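Local structure of Alr4995 protein (Nostoc sp., 6LRF) at the interface of chains A and B. The protein is a bifunctional enzyme that hydrolyses arginine to ornithine as an arginine dihydrolase and, as an ornithine cyclodeaminase, converts ornithine to proline. Sequence-based numbering; all coordinates share one arbitrary frame. Chains: chain A/B, Alr4995 protein.

The interface of chains A and B. Residues chain A 24, 165, 210-211, 214-215; chain B 479, 482, 690, 693-694.
A:Trp24, A:Arg165 and the short helix 210-213 with the turn after it face B:Trp479 and B:Arg482 of helix 467-486, while B:Gln690 and B:Lys693 end helix 680-693 and B:Leu694 follows it; the helical residues of chain B keep alpha-helical torsions. B:Trp479, its CG anti to the backbone N (chi1 174°), carries its indole out into chain A and has 90 Å² hidden there, more than any other residue of the patch. One face receives A:Arg165, whose CD lies 3.6 Å from the centroid of the six-membered ring, while NH1 stands over the five-membered ring in a cation-pi contact. The guanidinium is nearly perpendicular to the indole, presenting an edge rather than stacking. A bend at chi3 (-65°) helps aim NH1 at A:Glu210, where it forms a salt bridge to OE2 at 3.1 Å, in the guanidinium plane. The other carboxylate oxygen, OE1, accepts a 2.7 Å hydrogen bond from B:Gln690 NE2, arriving from above the carboxylate plane and bent at the hydrogen. A:Trp24 turns a face to the edge of B:Trp479, planes 83° apart, with CE3 3.7 Å from CZ2 of B:Trp479; its own NE1 is held by A:Arg165 O in a nearly straight bond. An alanine in place of B:Trp479 would probably open a gap between A:Trp24 and A:Arg165 and leave the guanidinium without its aromatic partner. Water 1 joins A:Val214 O to B:Arg482 NH1, and A:Val214 CG2 packs 3.8 Å from B:Leu694 CD2. Repeated by the two-fold axis, this mixed aromatic and polar patch probably helps join the chains, linking the arginine dihydrolase region of one to the C-terminal Rossmann-fold region of the other.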
loop_
_atom_site.group_PDB
_atom_site.type_symbol
_atom_site.label_atom_id
_atom_site.label_comp_id
_atom_site.label_asym_id
_atom_site.label_seq_id
_atom_site.Cartn_x
_atom_site.Cartn_y
_atom_site.Cartn_z
ATOM N N TRP A 24 -31.680 16.542 -10.143
ATOM C CA TRP A 24 -32.125 17.755 -9.491
ATOM C C TRP A 24 -33.364 17.473 -8.643
ATOM O O TRP A 24 -33.525 18.045 -7.578
ATOM C CB TRP A 24 -32.418 18.848 -10.529
ATOM C CG TRP A 24 -31.208 19.213 -11.342
ATOM C CD1 TRP A 24 -30.770 18.597 -12.479
ATOM C CD2 TRP A 24 -30.261 20.253 -11.055
ATOM N NE1 TRP A 24 -29.613 19.203 -12.934
ATOM C CE2 TRP A 24 -29.281 20.221 -12.077
ATOM C CE3 TRP A 24 -30.157 21.222 -10.045
ATOM C CZ2 TRP A 24 -28.206 21.116 -12.117
ATOM C CZ3 TRP A 24 -29.078 22.106 -10.075
ATOM C CH2 TRP A 24 -28.123 22.050 -11.109
ATOM N N ARG A 165 -26.174 15.588 -14.291
ATOM C CA ARG A 165 -26.871 16.834 -13.920
ATOM C C ARG A 165 -27.267 17.654 -15.138
ATOM O O ARG A 165 -28.223 18.450 -15.095
ATOM C CB ARG A 165 -25.997 17.690 -13.016
ATOM C CG ARG A 165 -25.455 16.911 -11.808
ATOM C CD ARG A 165 -24.474 17.762 -11.064
ATOM N NE ARG A 165 -23.293 18.032 -11.877
ATOM C CZ ARG A 165 -22.376 18.940 -11.574
ATOM N NH1 ARG A 165 -22.519 19.666 -10.477
ATOM N NH2 ARG A 165 -21.326 19.120 -12.366
ATOM N N GLU A 210 -18.250 26.337 -13.596
ATOM C CA GLU A 210 -19.205 25.432 -12.962
ATOM C C GLU A 210 -20.252 26.157 -12.121
ATOM O O GLU A 210 -21.423 25.776 -12.125
ATOM C CB GLU A 210 -18.504 24.412 -12.072
ATOM C CG GLU A 210 -19.458 23.873 -11.006
ATOM C CD GLU A 210 -19.137 22.481 -10.547
ATOM O OE1 GLU A 210 -17.949 22.247 -10.247
ATOM O OE2 GLU A 210 -20.064 21.625 -10.479
ATOM N N ALA A 211 -19.817 27.188 -11.401
ATOM C CA ALA A 211 -20.694 27.969 -10.550
ATOM C C ALA A 211 -21.857 28.557 -11.359
ATOM O O ALA A 211 -23.013 28.590 -10.903
ATOM C CB ALA A 211 -19.898 29.079 -9.867
ATOM N N VAL A 214 -24.232 25.327 -12.729
ATOM C CA VAL A 214 -25.211 24.746 -11.800
ATOM C C VAL A 214 -26.333 25.736 -11.426
ATOM O O VAL A 214 -27.278 25.373 -10.730
ATOM C CB VAL A 214 -24.536 24.202 -10.508
ATOM C CG1 VAL A 214 -23.440 23.220 -10.867
ATOM C CG2 VAL A 214 -23.982 25.334 -9.647
ATOM N N ASN A 215 -26.239 26.980 -11.891
ATOM C CA ASN A 215 -27.359 27.911 -11.783
ATOM C C ASN A 215 -28.204 27.930 -13.041
ATOM O O ASN A 215 -29.105 28.770 -13.187
ATOM C CB ASN A 215 -26.858 29.324 -11.480
ATOM C CG ASN A 215 -26.413 29.478 -10.039
ATOM O OD1 ASN A 215 -26.906 28.779 -9.153
ATOM N ND2 ASN A 215 -25.480 30.387 -9.798
ATOM N N TRP B 479 -21.722 19.801 -4.654
ATOM C CA TRP B 479 -22.981 20.179 -5.288
ATOM C C TRP B 479 -24.141 19.566 -4.506
ATOM O O TRP B 479 -25.104 20.252 -4.166
ATOM C CB TRP B 479 -22.994 19.726 -6.762
ATOM C CG TRP B 479 -24.302 19.943 -7.444
ATOM C CD1 TRP B 479 -24.786 21.120 -7.934
ATOM C CD2 TRP B 479 -25.302 18.949 -7.718
ATOM N NE1 TRP B 479 -26.037 20.921 -8.485
ATOM C CE2 TRP B 479 -26.369 19.595 -8.363
ATOM C CE3 TRP B 479 -25.399 17.580 -7.464
ATOM C CZ2 TRP B 479 -27.515 18.912 -8.773
ATOM C CZ3 TRP B 479 -26.541 16.901 -7.871
ATOM C CH2 TRP B 479 -27.583 17.568 -8.509
ATOM N N ARG B 482 -24.646 21.192 -0.934
ATOM C CA ARG B 482 -25.264 22.519 -1.006
ATOM C C ARG B 482 -26.723 22.352 -1.362
ATOM O O ARG B 482 -27.595 23.017 -0.803
ATOM C CB ARG B 482 -24.547 23.414 -2.025
ATOM C CG ARG B 482 -25.282 24.729 -2.399
ATOM C CD ARG B 482 -24.377 25.640 -3.244
ATOM N NE ARG B 482 -25.078 26.520 -4.194
ATOM C CZ ARG B 482 -25.483 26.152 -5.415
ATOM N NH1 ARG B 482 -25.287 24.903 -5.848
ATOM N NH2 ARG B 482 -26.096 27.028 -6.211
ATOM N N GLN B 690 -14.490 24.005 -2.779
ATOM C CA GLN B 690 -15.507 23.886 -3.822
ATOM C C GLN B 690 -16.839 24.499 -3.385
ATOM O O GLN B 690 -17.500 25.186 -4.168
ATOM C CB GLN B 690 -15.698 22.418 -4.216
ATOM C CG GLN B 690 -16.756 22.184 -5.292
ATOM C CD GLN B 690 -16.305 22.575 -6.684
ATOM O OE1 GLN B 690 -15.212 23.093 -6.872
ATOM N NE2 GLN B 690 -17.153 22.319 -7.672
ATOM N N LYS B 693 -16.764 28.136 -4.068
ATOM C CA LYS B 693 -16.933 28.473 -5.486
ATOM C C LYS B 693 -18.410 28.556 -5.908
ATOM O O LYS B 693 -18.784 29.388 -6.733
ATOM C CB LYS B 693 -16.203 27.448 -6.364
ATOM C CG LYS B 693 -14.684 27.500 -6.253
ATOM C CD LYS B 693 -14.032 26.633 -7.328
ATOM C CE LYS B 693 -12.514 26.787 -7.340
ATOM N NZ LYS B 693 -11.891 26.084 -8.498
ATOM N N LEU B 694 -19.244 27.687 -5.344
ATOM C CA LEU B 694 -20.681 27.709 -5.616
ATOM C C LEU B 694 -21.334 28.880 -4.908
ATOM O O LEU B 694 -22.479 29.226 -5.192
ATOM C CB LEU B 694 -21.335 26.398 -5.173
ATOM C CG LEU B 694 -20.718 25.123 -5.750
ATOM C CD1 LEU B 694 -21.143 23.929 -4.928
ATOM C CD2 LEU B 694 -21.097 24.923 -7.217
HETATM O O HOH W 1 -27.057 24.050 -7.937
#